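PDB 1XX7: oxetanocin-like protein from Pyrococcus furiosus, which probably removes the phosphate from 2'-deoxyribonucleoside 5'-phosphates, as a metal-dependent, homodimeric 5'-deoxynucleotidase of the HD-domain family. Local coordinates for residues 38-49 against 68-79. Numbering follows the deposited sequence.
Sequences VADHSYRVAFIT and ALKIAIIHDLGE. With NI (nickel (II) ion), chain G.
Ala46 and Ala72 meet where helix 38-49 and the antiparallel helix of segment 68-79 pack tightly. The Ala72 methyl, CB, sits 3.8 Å from Ala46 CA, and the two short helix axes approach to 8.5 Å. Thr49 extends this patch. Its CG2, anti to the backbone N, lies against Ala68 CB, while its OG1 bonds back to Val45 O at 2.7 Å, from above the carbonyl plane. With alanine in place of Thr49, loss of the methyl and hydroxyl is likely to open a gap beside Ala68 and Ala72 and leave Val45 O one bond fewer. Toward the other end the backbones stand farther apart: Ser42 CA to Asp76 CA is 7.1 Å, against 5.1 Å from Ala46 CA to Ala72 CA. A water and nickel lie between, yet all touching residues are buried, and no side faces solvent. No direct hydrogen bond crosses here; the water links Ser42 OG to Ile73 O and Asp76 N. Nickel ties the segments together through His41 NE2, His75 NE2 and Asp76 OD2, the last at 2.1 Å. The His41 and His75 planes stand 66° apart, and Asp76 OD2 lies at the edge of the His41 ring, in its plane. His75 is held from both ring nitrogens: NE2 by nickel, ND1 by donating to Ala72 O, nearly straight at 164°. In the second shell, Asp135 accepts from His41 ND1. Asp132 from helix 123-145 is the fourth protein ligand, completing the H...HD...D metal site characteristic of HD-domain phosphohydrolases.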
loop_
_atom_site.group_PDB
_atom_site.type_symbol
_atom_site.label_atom_id
_atom_site.label_comp_id
_atom_site.label_asym_id
_atom_site.label_seq_id
_atom_site.Cartn_x
_atom_site.Cartn_y
_atom_site.Cartn_z
ATOM N N VAL A 38 1.090 -0.209 -15.379
ATOM C CA VAL A 38 1.323 -0.095 -16.810
ATOM C C VAL A 38 0.269 0.827 -17.468
ATOM O O VAL A 38 0.570 1.553 -18.432
ATOM C CB VAL A 38 1.370 -1.467 -17.476
ATOM C CG1 VAL A 38 1.553 -1.332 -18.997
ATOM C CG2 VAL A 38 2.497 -2.282 -16.891
ATOM N N ALA A 39 -0.952 0.812 -16.930
ATOM C CA ALA A 39 -1.991 1.711 -17.377
ATOM C C ALA A 39 -1.712 3.169 -17.023
ATOM O O ALA A 39 -1.997 4.046 -17.819
ATOM C CB ALA A 39 -3.284 1.298 -16.814
ATOM N N ASP A 40 -1.212 3.415 -15.814
ATOM C CA ASP A 40 -0.758 4.749 -15.360
ATOM C C ASP A 40 0.252 5.320 -16.382
ATOM O O ASP A 40 0.151 6.455 -16.852
ATOM C CB ASP A 40 -0.057 4.629 -13.989
ATOM C CG ASP A 40 -1.019 4.575 -12.802
ATOM O OD1 ASP A 40 -2.122 5.230 -12.876
ATOM O OD2 ASP A 40 -0.655 3.860 -11.792
ATOM N N HIS A 41 1.247 4.488 -16.665
ATOM C CA HIS A 41 2.289 4.766 -17.595
ATOM C C HIS A 41 1.755 5.046 -18.979
ATOM O O HIS A 41 2.115 6.052 -19.573
ATOM C CB HIS A 41 3.217 3.544 -17.669
ATOM C CG HIS A 41 4.107 3.554 -18.840
ATOM N ND1 HIS A 41 5.017 4.559 -19.066
ATOM C CD2 HIS A 41 4.229 2.693 -19.878
ATOM C CE1 HIS A 41 5.680 4.313 -20.182
ATOM N NE2 HIS A 41 5.233 3.183 -20.685
ATOM N N SER A 42 0.921 4.131 -19.469
ATOM C CA SER A 42 0.344 4.193 -20.802
ATOM C C SER A 42 -0.595 5.355 -21.033
ATOM O O SER A 42 -0.654 5.890 -22.166
ATOM C CB SER A 42 -0.405 2.905 -21.135
ATOM O OG SER A 42 0.467 1.819 -21.198
ATOM N N TYR A 43 -1.324 5.734 -19.988
ATOM C CA TYR A 43 -2.081 6.974 -19.989
ATOM C C TYR A 43 -1.223 8.201 -20.306
ATOM O O TYR A 43 -1.596 9.030 -21.182
ATOM C CB TYR A 43 -2.802 7.245 -18.658
ATOM C CG TYR A 43 -3.370 8.621 -18.723
ATOM C CD1 TYR A 43 -4.461 8.888 -19.561
ATOM C CD2 TYR A 43 -2.768 9.660 -18.103
ATOM C CE1 TYR A 43 -4.951 10.168 -19.713
ATOM C CE2 TYR A 43 -3.256 10.971 -18.251
ATOM C CZ TYR A 43 -4.355 11.192 -19.067
ATOM O OH TYR A 43 -4.852 12.443 -19.263
ATOM N N ARG A 44 -0.128 8.390 -19.558
ATOM C CA ARG A 44 0.701 9.602 -19.769
ATOM C C ARG A 44 1.495 9.546 -21.076
ATOM O O ARG A 44 1.784 10.600 -21.678
ATOM C CB ARG A 44 1.611 9.954 -18.595
ATOM C CG ARG A 44 2.011 11.417 -18.644
ATOM C CD ARG A 44 2.626 11.951 -17.400
ATOM N NE ARG A 44 3.900 11.314 -17.131
ATOM C CZ ARG A 44 4.705 11.624 -16.121
ATOM N NH1 ARG A 44 4.426 12.644 -15.322
ATOM N NH2 ARG A 44 5.824 10.944 -15.956
ATOM N N VAL A 45 1.823 8.345 -21.527
ATOM C CA VAL A 45 2.427 8.171 -22.868
ATOM C C VAL A 45 1.454 8.720 -23.983
ATOM O O VAL A 45 1.897 9.450 -24.882
ATOM C CB VAL A 45 2.833 6.683 -23.157
ATOM C CG1 VAL A 45 3.255 6.483 -24.614
ATOM C CG2 VAL A 45 3.960 6.263 -22.249
ATOM N N ALA A 46 0.160 8.344 -23.894
ATOM C CA ALA A 46 -0.879 8.854 -24.780
ATOM C C ALA A 46 -0.966 10.355 -24.666
ATOM O O ALA A 46 -0.929 11.064 -25.702
ATOM C CB ALA A 46 -2.231 8.215 -24.487
ATOM N N PHE A 47 -1.004 10.851 -23.410
ATOM C CA PHE A 47 -0.981 12.286 -23.177
ATOM C C PHE A 47 0.230 13.005 -23.805
ATOM O O PHE A 47 0.092 14.091 -24.378
ATOM C CB PHE A 47 -1.095 12.635 -21.683
ATOM C CG PHE A 47 -1.059 14.097 -21.418
ATOM C CD1 PHE A 47 -2.178 14.862 -21.572
ATOM C CD2 PHE A 47 0.123 14.736 -21.083
ATOM C CE1 PHE A 47 -2.124 16.261 -21.354
ATOM C CE2 PHE A 47 0.156 16.100 -20.860
ATOM C CZ PHE A 47 -0.977 16.856 -20.983
ATOM N N ILE A 48 1.421 12.456 -23.605
ATOM C CA ILE A 48 2.630 13.111 -24.057
ATOM C C ILE A 48 2.654 13.077 -25.586
ATOM O O ILE A 48 3.054 14.056 -26.219
ATOM C CB ILE A 48 3.912 12.428 -23.497
ATOM C CG1 ILE A 48 4.049 12.687 -22.002
ATOM C CG2 ILE A 48 5.188 12.907 -24.265
ATOM C CD1 ILE A 48 4.986 11.757 -21.318
ATOM N N THR A 49 2.225 11.956 -26.152
ATOM C CA THR A 49 2.132 11.790 -27.615
ATOM C C THR A 49 1.282 12.915 -28.262
ATOM O O THR A 49 1.692 13.521 -29.255
ATOM C CB THR A 49 1.566 10.373 -28.001
ATOM O OG1 THR A 49 2.463 9.349 -27.568
ATOM C CG2 THR A 49 1.351 10.254 -29.508
ATOM N N ALA A 68 -0.911 7.807 -34.252
ATOM C CA ALA A 68 -0.012 7.937 -33.130
ATOM C C ALA A 68 -0.706 7.690 -31.760
ATOM O O ALA A 68 -0.122 7.063 -30.878
ATOM C CB ALA A 68 0.684 9.270 -33.174
ATOM N N LEU A 69 -1.955 8.139 -31.617
ATOM C CA LEU A 69 -2.735 7.878 -30.415
ATOM C C LEU A 69 -3.151 6.429 -30.331
ATOM O O LEU A 69 -3.077 5.831 -29.229
ATOM C CB LEU A 69 -3.955 8.807 -30.303
ATOM C CG LEU A 69 -3.650 10.302 -30.342
ATOM C CD1 LEU A 69 -4.975 11.136 -30.354
ATOM C CD2 LEU A 69 -2.750 10.701 -29.205
ATOM N N LYS A 70 -3.530 5.803 -31.445
ATOM C CA LYS A 70 -3.841 4.364 -31.363
ATOM C C LYS A 70 -2.607 3.568 -30.900
ATOM O O LYS A 70 -2.713 2.658 -30.091
ATOM C CB LYS A 70 -4.310 3.789 -32.683
ATOM C CG LYS A 70 -5.652 4.221 -33.193
ATOM C CD LYS A 70 -5.919 3.552 -34.530
ATOM C CE LYS A 70 -7.231 3.966 -35.132
ATOM N NZ LYS A 70 -7.677 3.029 -36.245
ATOM N N ILE A 71 -1.440 3.932 -31.418
ATOM C CA ILE A 71 -0.198 3.220 -31.083
ATOM C C ILE A 71 0.137 3.372 -29.600
ATOM O O ILE A 71 0.510 2.414 -28.961
ATOM C CB ILE A 71 1.002 3.722 -31.926
ATOM C CG1 ILE A 71 0.834 3.348 -33.411
ATOM C CG2 ILE A 71 2.340 3.194 -31.351
ATOM C CD1 ILE A 71 1.793 4.104 -34.355
ATOM N N ALA A 72 0.020 4.599 -29.093
ATOM C CA ALA A 72 0.275 4.905 -27.709
ATOM C C ALA A 72 -0.613 4.079 -26.740
ATOM O O ALA A 72 -0.140 3.617 -25.708
ATOM C CB ALA A 72 0.065 6.361 -27.478
ATOM N N ILE A 73 -1.873 3.914 -27.120
ATOM C CA ILE A 73 -2.855 3.136 -26.403
ATOM C C ILE A 73 -2.547 1.661 -26.394
ATOM O O ILE A 73 -2.631 1.021 -25.330
ATOM C CB ILE A 73 -4.286 3.392 -26.930
ATOM C CG1 ILE A 73 -4.714 4.798 -26.572
ATOM C CG2 ILE A 73 -5.301 2.401 -26.291
ATOM C CD1 ILE A 73 -5.882 5.288 -27.403
ATOM N N ILE A 74 -2.155 1.108 -27.533
ATOM C CA ILE A 74 -1.934 -0.354 -27.600
ATOM C C ILE A 74 -0.487 -0.763 -27.267
ATOM O O ILE A 74 -0.203 -1.928 -27.111
ATOM C CB ILE A 74 -2.391 -0.945 -28.953
ATOM C CG1 ILE A 74 -1.597 -0.368 -30.127
ATOM C CG2 ILE A 74 -3.919 -0.664 -29.174
ATOM C CD1 ILE A 74 -0.315 -1.042 -30.433
ATOM N N HIS A 75 0.426 0.195 -27.129
ATOM C CA HIS A 75 1.839 -0.160 -27.227
ATOM C C HIS A 75 2.368 -1.116 -26.129
ATOM O O HIS A 75 3.265 -1.921 -26.402
ATOM C CB HIS A 75 2.691 1.076 -27.375
ATOM C CG HIS A 75 3.124 1.656 -26.082
ATOM N ND1 HIS A 75 2.305 2.453 -25.320
ATOM C CD2 HIS A 75 4.275 1.517 -25.390
ATOM C CE1 HIS A 75 2.931 2.784 -24.207
ATOM N NE2 HIS A 75 4.134 2.246 -24.230
ATOM N N ASP A 76 1.788 -1.065 -24.923
ATOM C CA ASP A 76 2.179 -1.952 -23.827
ATOM C C ASP A 76 1.040 -2.892 -23.431
ATOM O O ASP A 76 1.131 -3.563 -22.408
ATOM C CB ASP A 76 2.626 -1.138 -22.620
ATOM C CG ASP A 76 4.048 -0.629 -22.754
ATOM O OD1 ASP A 76 4.748 -1.042 -23.679
ATOM O OD2 ASP A 76 4.489 0.191 -21.924
ATOM N N LEU A 77 0.010 -2.996 -24.277
ATOM C CA LEU A 77 -1.138 -3.829 -23.974
ATOM C C LEU A 77 -0.817 -5.343 -23.935
ATOM O O LEU A 77 -1.471 -6.102 -23.206
ATOM C CB LEU A 77 -2.224 -3.555 -24.994
ATOM C CG LEU A 77 -3.625 -4.098 -24.754
ATOM C CD1 LEU A 77 -4.138 -3.898 -23.277
ATOM C CD2 LEU A 77 -4.540 -3.406 -25.768
ATOM N N GLY A 78 0.198 -5.761 -24.701
ATOM C CA GLY A 78 0.722 -7.118 -24.624
ATOM C C GLY A 78 1.273 -7.506 -23.245
ATOM O O GLY A 78 1.387 -8.703 -22.926
ATOM N N GLU A 79 1.588 -6.493 -22.432
ATOM C CA GLU A 79 2.031 -6.705 -21.060
ATOM C C GLU A 79 0.906 -7.170 -20.134
ATOM O O GLU A 79 1.180 -7.720 -19.081
ATOM C CB GLU A 79 2.735 -5.446 -20.513
ATOM C CG GLU A 79 3.920 -5.079 -21.380
ATOM C CD GLU A 79 4.831 -3.998 -20.831
ATOM O OE1 GLU A 79 4.452 -3.216 -19.919
ATOM O OE2 GLU A 79 5.943 -3.916 -21.369
HETATM NI NI NI G . 5.630 1.916 -22.482
HETATM O O HOH W 1 -0.340 0.514 -23.744
#